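Local structure of o-succinylbenzoate synthase (Synechococcus elongatus, 2OZT) at residues A83-W95 and V243-L255. The protein catalyses the metal-dependent dehydration of 2-succinyl-6-hydroxy-2,4-cyclohexadiene-1-carboxylate to 2-succinylbenzoate, a step on the route to phylloquinone. Numbering follows the deposited sequence.
Sequences ALPAAQFGFATAW and VIKTALFGDPDSL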
ATOM      1  N   ALA A  83      -9.397 -14.958  -6.127  1.00 20.98           N
ATOM      2  CA  ALA A  83      -9.623 -13.780  -6.970  1.00 20.65           C
ATOM      3  C   ALA A  83     -10.164 -12.588  -6.161  1.00 18.71           C
ATOM      4  O   ALA A  83     -10.342 -11.506  -6.697  1.00 18.87           O
ATOM      5  CB  ALA A  83     -10.572 -14.114  -8.120  1.00 21.88           C
ATOM      6  N   LEU A  84     -10.445 -12.803  -4.875  1.00 17.34           N
ATOM      7  CA  LEU A  84     -10.929 -11.704  -4.004  1.00 15.93           C
ATOM      8  C   LEU A  84      -9.944 -11.479  -2.830  1.00 14.85           C
ATOM      9  O   LEU A  84     -10.263 -11.747  -1.654  1.00 14.43           O
ATOM     10  CB  LEU A  84     -12.302 -12.053  -3.435  1.00 16.26           C
ATOM     11  CG  LEU A  84     -13.400 -12.353  -4.473  1.00 15.15           C
ATOM     12  CD1 LEU A  84     -14.698 -12.822  -3.763  1.00 18.82           C
ATOM     13  CD2 LEU A  84     -13.646 -11.149  -5.385  1.00 17.55           C
ATOM     14  N   PRO A  85      -8.732 -11.016  -3.132  1.00 14.10           N
ATOM     15  CA  PRO A  85      -7.716 -10.916  -2.066  1.00 14.02           C
ATOM     16  C   PRO A  85      -8.027  -9.910  -0.972  1.00 13.92           C
ATOM     17  O   PRO A  85      -7.669 -10.151   0.186  1.00 13.57           O
ATOM     18  CB  PRO A  85      -6.439 -10.513  -2.810  1.00 14.24           C
ATOM     19  CG  PRO A  85      -6.924  -9.903  -4.109  1.00 16.31           C
ATOM     20  CD  PRO A  85      -8.213 -10.652  -4.460  1.00 15.42           C
ATOM     21  N   ALA A  86      -8.693  -8.796  -1.287  1.00 13.38           N
ATOM     22  CA  ALA A  86      -9.109  -7.888  -0.197  1.00 12.55           C
ATOM     23  C   ALA A  86     -10.107  -8.568   0.765  1.00 12.37           C
ATOM     24  O   ALA A  86     -10.048  -8.326   1.967  1.00 13.53           O
ATOM     25  CB  ALA A  86      -9.655  -6.547  -0.769  1.00 13.69           C
ATOM     26  N   ALA A  87     -11.006  -9.380   0.198  1.00 11.90           N
ATOM     27  CA  ALA A  87     -11.911 -10.166   1.064  1.00 12.00           C
ATOM     28  C   ALA A  87     -11.133 -11.157   1.924  1.00 13.39           C
ATOM     29  O   ALA A  87     -11.443 -11.288   3.122  1.00 14.21           O
ATOM     30  CB  ALA A  87     -12.955 -10.881   0.212  1.00 13.78           C
ATOM     31  N   GLN A  88     -10.150 -11.850   1.344  1.00 13.44           N
ATOM     32  CA  GLN A  88      -9.267 -12.721   2.126  1.00 14.74           C
ATOM     33  C   GLN A  88      -8.617 -11.945   3.278  1.00 14.53           C
ATOM     34  O   GLN A  88      -8.577 -12.415   4.430  1.00 14.84           O
ATOM     35  CB  GLN A  88      -8.192 -13.378   1.273  1.00 14.37           C
ATOM     36  CG  GLN A  88      -8.683 -14.294   0.141  1.00 17.76           C
ATOM     37  CD  GLN A  88      -7.503 -14.827  -0.682  1.00 19.68           C
ATOM     38  OE1 GLN A  88      -6.682 -14.055  -1.222  1.00 24.84           O
ATOM     39  NE2 GLN A  88      -7.448 -16.149  -0.828  1.00 25.98           N
ATOM     40  N   PHE A  89      -8.095 -10.757   3.006  1.00 14.48           N
ATOM     41  CA  PHE A  89      -7.484  -9.948   4.064  1.00 13.65           C
ATOM     42  C   PHE A  89      -8.507  -9.587   5.124  1.00 14.53           C
ATOM     43  O   PHE A  89      -8.259  -9.734   6.344  1.00 13.45           O
ATOM     44  CB  PHE A  89      -6.902  -8.649   3.459  1.00 13.75           C
ATOM     45  CG  PHE A  89      -6.572  -7.588   4.476  1.00 11.38           C
ATOM     46  CD1 PHE A  89      -5.351  -7.561   5.121  1.00 12.10           C
ATOM     47  CD2 PHE A  89      -7.513  -6.603   4.826  1.00 13.41           C
ATOM     48  CE1 PHE A  89      -5.019  -6.568   6.025  1.00 11.14           C
ATOM     49  CE2 PHE A  89      -7.199  -5.606   5.759  1.00 13.52           C
ATOM     50  CZ  PHE A  89      -5.952  -5.579   6.366  1.00 12.14           C
ATOM     51  N   GLY A  90      -9.682  -9.137   4.679  1.00 13.68           N
ATOM     52  CA  GLY A  90     -10.679  -8.713   5.671  1.00 14.33           C
ATOM     53  C   GLY A  90     -11.134  -9.828   6.600  1.00 13.65           C
ATOM     54  O   GLY A  90     -11.172  -9.616   7.828  1.00 13.64           O
ATOM     55  N   PHE A  91     -11.450 -10.980   6.013  1.00 14.16           N
ATOM     56  CA  PHE A  91     -11.908 -12.086   6.866  1.00 14.04           C
ATOM     57  C   PHE A  91     -10.782 -12.615   7.731  1.00 15.39           C
ATOM     58  O   PHE A  91     -11.013 -12.904   8.894  1.00 15.41           O
ATOM     59  CB  PHE A  91     -12.527 -13.168   6.027  1.00 15.03           C
ATOM     60  CG  PHE A  91     -13.966 -12.878   5.663  1.00 15.16           C
ATOM     61  CD1 PHE A  91     -14.981 -13.126   6.622  1.00 16.69           C
ATOM     62  CD2 PHE A  91     -14.301 -12.278   4.434  1.00 14.91           C
ATOM     63  CE1 PHE A  91     -16.328 -12.863   6.318  1.00 17.12           C
ATOM     64  CE2 PHE A  91     -15.625 -11.980   4.131  1.00 14.03           C
ATOM     65  CZ  PHE A  91     -16.627 -12.285   5.072  1.00 13.76           C
ATOM     66  N   ALA A  92      -9.581 -12.745   7.201  1.00 13.97           N
ATOM     67  CA  ALA A  92      -8.475 -13.296   7.991  1.00 14.66           C
ATOM     68  C   ALA A  92      -8.135 -12.405   9.165  1.00 16.02           C
ATOM     69  O   ALA A  92      -7.969 -12.865  10.317  1.00 16.34           O
ATOM     70  CB  ALA A  92      -7.250 -13.533   7.103  1.00 15.09           C
ATOM     71  N   THR A  93      -8.068 -11.100   8.937  1.00 14.84           N
ATOM     72  CA  THR A  93      -7.762 -10.152  10.012  1.00 14.28           C
ATOM     73  C   THR A  93      -8.905 -10.043  11.042  1.00 16.20           C
ATOM     74  O   THR A  93      -8.652  -9.908  12.242  1.00 17.05           O
ATOM     75  CB  THR A  93      -7.298  -8.763   9.458  1.00 14.90           C
ATOM     76  OG1 THR A  93      -8.326  -8.210   8.639  1.00 13.83           O
ATOM     77  CG2 THR A  93      -5.972  -8.871   8.618  1.00 15.30           C
ATOM     78  N   ALA A  94     -10.141 -10.093  10.570  1.00 15.64           N
ATOM     79  CA  ALA A  94     -11.260 -10.076  11.490  1.00 16.16           C
ATOM     80  C   ALA A  94     -11.171 -11.300  12.396  1.00 17.38           C
ATOM     81  O   ALA A  94     -11.324 -11.158  13.614  1.00 17.44           O
ATOM     82  CB  ALA A  94     -12.579 -10.079  10.706  1.00 15.47           C
ATOM     83  N   TRP A  95     -10.981 -12.469  11.812  1.00 16.84           N
ATOM     84  CA  TRP A  95     -10.942 -13.727  12.623  1.00 18.36           C
ATOM     85  C   TRP A  95      -9.844 -13.618  13.672  1.00 19.55           C
ATOM     86  O   TRP A  95     -10.045 -13.932  14.849  1.00 20.84           O
ATOM     87  CB  TRP A  95     -10.654 -14.907  11.716  1.00 19.50           C
ATOM     88  CG  TRP A  95     -10.751 -16.253  12.403  1.00 20.82           C
ATOM     89  CD1 TRP A  95      -9.720 -17.002  12.887  1.00 26.41           C
ATOM     90  CD2 TRP A  95     -11.942 -17.006  12.626  1.00 23.79           C
ATOM     91  NE1 TRP A  95     -10.204 -18.181  13.423  1.00 25.18           N
ATOM     92  CE2 TRP A  95     -11.564 -18.201  13.284  1.00 25.13           C
ATOM     93  CE3 TRP A  95     -13.299 -16.785  12.352  1.00 24.76           C
ATOM     94  CZ2 TRP A  95     -12.499 -19.180  13.658  1.00 25.07           C
ATOM     95  CZ3 TRP A  95     -14.243 -17.783  12.738  1.00 24.46           C
ATOM     96  CH2 TRP A  95     -13.820 -18.950  13.387  1.00 25.95           C
ATOM     97  N   VAL A 243       6.275  -2.923  -3.530  1.00 12.23           N
ATOM     98  CA  VAL A 243       5.459  -2.088  -2.631  1.00 12.53           C
ATOM     99  C   VAL A 243       4.177  -2.893  -2.342  1.00 12.74           C
ATOM    100  O   VAL A 243       3.380  -3.149  -3.247  1.00 13.68           O
ATOM    101  CB  VAL A 243       5.133  -0.736  -3.284  1.00 13.07           C
ATOM    102  CG1 VAL A 243       4.283   0.128  -2.349  1.00 14.83           C
ATOM    103  CG2 VAL A 243       6.445  -0.004  -3.669  1.00 14.87           C
ATOM    104  N   ILE A 244       4.025  -3.350  -1.100  1.00 12.76           N
ATOM    105  CA  ILE A 244       2.929  -4.246  -0.734  1.00 12.07           C
ATOM    106  C   ILE A 244       1.790  -3.459  -0.118  1.00 11.73           C
ATOM    107  O   ILE A 244       1.996  -2.747   0.894  1.00 12.01           O
ATOM    108  CB  ILE A 244       3.436  -5.231   0.340  1.00 11.84           C
ATOM    109  CG1 ILE A 244       4.621  -6.075  -0.156  1.00 14.60           C
ATOM    110  CG2 ILE A 244       2.286  -6.158   0.833  1.00 12.39           C
ATOM    111  CD1 ILE A 244       4.330  -6.906  -1.427  1.00 13.80           C
ATOM    112  N   LYS A 245       0.607  -3.571  -0.727  1.00 11.68           N
ATOM    113  CA  LYS A 245      -0.607  -2.993  -0.130  1.00 11.73           C
ATOM    114  C   LYS A 245      -1.341  -4.104   0.581  1.00 12.02           C
ATOM    115  O   LYS A 245      -2.101  -4.860  -0.014  1.00 12.40           O
ATOM    116  CB  LYS A 245      -1.542  -2.393  -1.191  1.00 12.27           C
ATOM    117  CG  LYS A 245      -1.032  -1.066  -1.802  1.00 11.65           C
ATOM    118  CD  LYS A 245       0.230  -1.166  -2.719  1.00 13.03           C
ATOM    119  CE  LYS A 245       0.036  -2.067  -3.937  1.00 13.96           C
ATOM    120  NZ  LYS A 245       1.367  -2.064  -4.743  1.00 13.67           N
ATOM    121  N   THR A 246      -1.044  -4.220   1.874  1.00 11.09           N
ATOM    122  CA  THR A 246      -1.515  -5.379   2.630  1.00 11.78           C
ATOM    123  C   THR A 246      -3.043  -5.539   2.561  1.00 12.71           C
ATOM    124  O   THR A 246      -3.538  -6.675   2.502  1.00 12.00           O
ATOM    125  CB  THR A 246      -1.008  -5.275   4.035  1.00 12.37           C
ATOM    126  OG1 THR A 246       0.422  -5.238   4.033  1.00 15.63           O
ATOM    127  CG2 THR A 246      -1.418  -6.468   4.917  1.00 13.63           C
ATOM    128  N   ALA A 247      -3.768  -4.428   2.560  1.00 11.38           N
ATOM    129  CA  ALA A 247      -5.230  -4.527   2.544  1.00 12.31           C
ATOM    130  C   ALA A 247      -5.762  -5.117   1.249  1.00 13.06           C
ATOM    131  O   ALA A 247      -6.920  -5.577   1.190  1.00 13.62           O
ATOM    132  CB  ALA A 247      -5.841  -3.142   2.793  1.00 12.74           C
ATOM    133  N   LEU A 248      -4.941  -5.065   0.177  1.00 12.34           N
ATOM    134  CA  LEU A 248      -5.386  -5.547  -1.142  1.00 12.44           C
ATOM    135  C   LEU A 248      -4.825  -6.909  -1.540  1.00 12.46           C
ATOM    136  O   LEU A 248      -5.184  -7.455  -2.575  1.00 13.41           O
ATOM    137  CB  LEU A 248      -4.952  -4.568  -2.253  1.00 12.82           C
ATOM    138  CG  LEU A 248      -5.259  -3.105  -1.993  1.00 12.56           C
ATOM    139  CD1 LEU A 248      -4.792  -2.264  -3.237  1.00 13.38           C
ATOM    140  CD2 LEU A 248      -6.783  -2.926  -1.704  1.00 12.97           C
ATOM    141  N   PHE A 249      -3.919  -7.427  -0.703  1.00 12.82           N
ATOM    142  CA  PHE A 249      -2.980  -8.452  -1.127  1.00 12.12           C
ATOM    143  C   PHE A 249      -3.491  -9.886  -0.992  1.00 13.18           C
ATOM    144  O   PHE A 249      -3.147 -10.741  -1.825  1.00 13.91           O
ATOM    145  CB  PHE A 249      -1.714  -8.238  -0.287  1.00 12.65           C
ATOM    146  CG  PHE A 249      -0.711  -9.346  -0.334  1.00 13.09           C
ATOM    147  CD1 PHE A 249       0.400  -9.299  -1.215  1.00 15.45           C
ATOM    148  CD2 PHE A 249      -0.824 -10.411   0.562  1.00 14.60           C
ATOM    149  CE1 PHE A 249       1.369 -10.334  -1.190  1.00 15.13           C
ATOM    150  CE2 PHE A 249       0.104 -11.457   0.558  1.00 17.61           C
ATOM    151  CZ  PHE A 249       1.201 -11.395  -0.309  1.00 15.49           C
ATOM    152  N   GLY A 250      -4.351 -10.169  -0.005  1.00 13.85           N
ATOM    153  CA  GLY A 250      -4.741 -11.545   0.271  1.00 14.93           C
ATOM    154  C   GLY A 250      -4.627 -11.855   1.743  1.00 13.63           C
ATOM    155  O   GLY A 250      -4.536 -10.950   2.578  1.00 13.70           O
ATOM    156  N   ASP A 251      -4.622 -13.148   2.074  1.00 15.61           N
ATOM    157  CA  ASP A 251      -4.395 -13.553   3.466  1.00 16.51           C
ATOM    158  C   ASP A 251      -2.972 -13.098   3.847  1.00 15.34           C
ATOM    159  O   ASP A 251      -2.043 -13.451   3.156  1.00 15.62           O
ATOM    160  CB  ASP A 251      -4.494 -15.086   3.518  1.00 18.51           C
ATOM    161  CG  ASP A 251      -4.492 -15.647   4.937  1.00 21.23           C
ATOM    162  OD1 ASP A 251      -3.862 -15.098   5.848  1.00 21.86           O
ATOM    163  OD2 ASP A 251      -5.174 -16.681   5.148  1.00 29.44           O
ATOM    164  N   PRO A 252      -2.808 -12.368   4.956  1.00 15.70           N
ATOM    165  CA  PRO A 252      -1.417 -11.979   5.369  1.00 16.01           C
ATOM    166  C   PRO A 252      -0.473 -13.190   5.461  1.00 16.58           C
ATOM    167  O   PRO A 252       0.738 -13.068   5.216  1.00 15.72           O
ATOM    168  CB  PRO A 252      -1.616 -11.366   6.754  1.00 17.31           C
ATOM    169  CG  PRO A 252      -3.052 -10.823   6.722  1.00 18.46           C
ATOM    170  CD  PRO A 252      -3.829 -11.839   5.886  1.00 15.47           C
ATOM    171  N   ASP A 253      -1.021 -14.354   5.792  1.00 16.53           N
ATOM    172  CA  ASP A 253      -0.173 -15.562   5.900  1.00 17.21           C
ATOM    173  C   ASP A 253       0.499 -15.879   4.586  1.00 16.47           C
ATOM    174  O   ASP A 253       1.582 -16.485   4.553  1.00 16.11           O
ATOM    175  CB  ASP A 253      -0.967 -16.777   6.377  1.00 19.30           C
ATOM    176  CG  ASP A 253      -1.252 -16.757   7.857  1.00 25.33           C
ATOM    177  OD1 ASP A 253      -0.670 -15.941   8.604  1.00 29.39           O
ATOM    178  OD2 ASP A 253      -2.095 -17.599   8.284  1.00 31.84           O
ATOM    179  N   SER A 254      -0.088 -15.441   3.465  1.00 15.62           N
ATOM    180  CA  SER A 254       0.565 -15.660   2.160  1.00 15.20           C
ATOM    181  C   SER A 254       1.853 -14.821   1.984  1.00 14.47           C
ATOM    182  O   SER A 254       2.776 -15.269   1.311  1.00 15.73           O
ATOM    183  CB  SER A 254      -0.391 -15.367   1.008  1.00 16.89           C
ATOM    184  OG  SER A 254      -1.484 -16.281   0.999  1.00 20.04           O
ATOM    185  N   LEU A 255       1.926 -13.650   2.612  1.00 13.32           N
ATOM    186  CA  LEU A 255       3.183 -12.879   2.508  1.00 13.66           C
ATOM    187  C   LEU A 255       4.231 -13.592   3.351  1.00 13.91           C
ATOM    188  O   LEU A 255       5.342 -13.786   2.931  1.00 14.17           O
ATOM    189  CB  LEU A 255       2.934 -11.460   3.031  1.00 13.37           C
ATOM    190  CG  LEU A 255       4.177 -10.596   2.797  1.00 13.65           C
ATOM    191  CD1 LEU A 255       4.493 -10.342   1.307  1.00 16.47           C
ATOM    192  CD2 LEU A 255       3.996  -9.281   3.497  1.00 14.48           C
TER
HETATM  193  O   HOH W   1      -3.975 -15.137   0.048  1.00 23.85           O
HETATM  194  O   HOH W   2      -4.049 -13.404  -2.544  1.00 35.62           O
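Phe-89 lays its ring flat against the backbone at Ala-247: CA of Ala-247 sits 3.7 Å from the ring centroid, only 5° off the normal, a CH-pi contact. The opposite face is backed by CG2 of Thr-93 from the same helix, nearer the rim, so the ring is sandwiched. With CG anti to the backbone N (chi1 165°), the ring leans across the short helical turn 246-249, and its CE1 meets CG2 of Thr-246 at 3.8 Å, the two side chains crossing at about a right angle. With an alanine at Phe-89, the CA of Ala-247 and the methyl of Thr-93 would probably face a gap. Packing is just as close at the start of helix 85-97, where CA of Gly-250 comes within 3.2 Å of Pro-85 O in a CA-H...O contact; no direct hydrogen bond joins the two segments. The Gln-88 side is looser and wetter. One water links Gln-88 OE1 to Asp-251 N and Ser-254 OG, and a second, 3.0 Å from Gln-88 OE1, donates also to Phe-249 O. Beyond them, CB of Ala-92 rests 4.0 Å from CD of Pro-252. Lys-245, the predicted proton acceptor, comes immediately before this turn 246-249; helix 85-97 of the N-terminal domain thus docks on a barrel beta-alpha loop, the interdomain interface of the enolase superfamily.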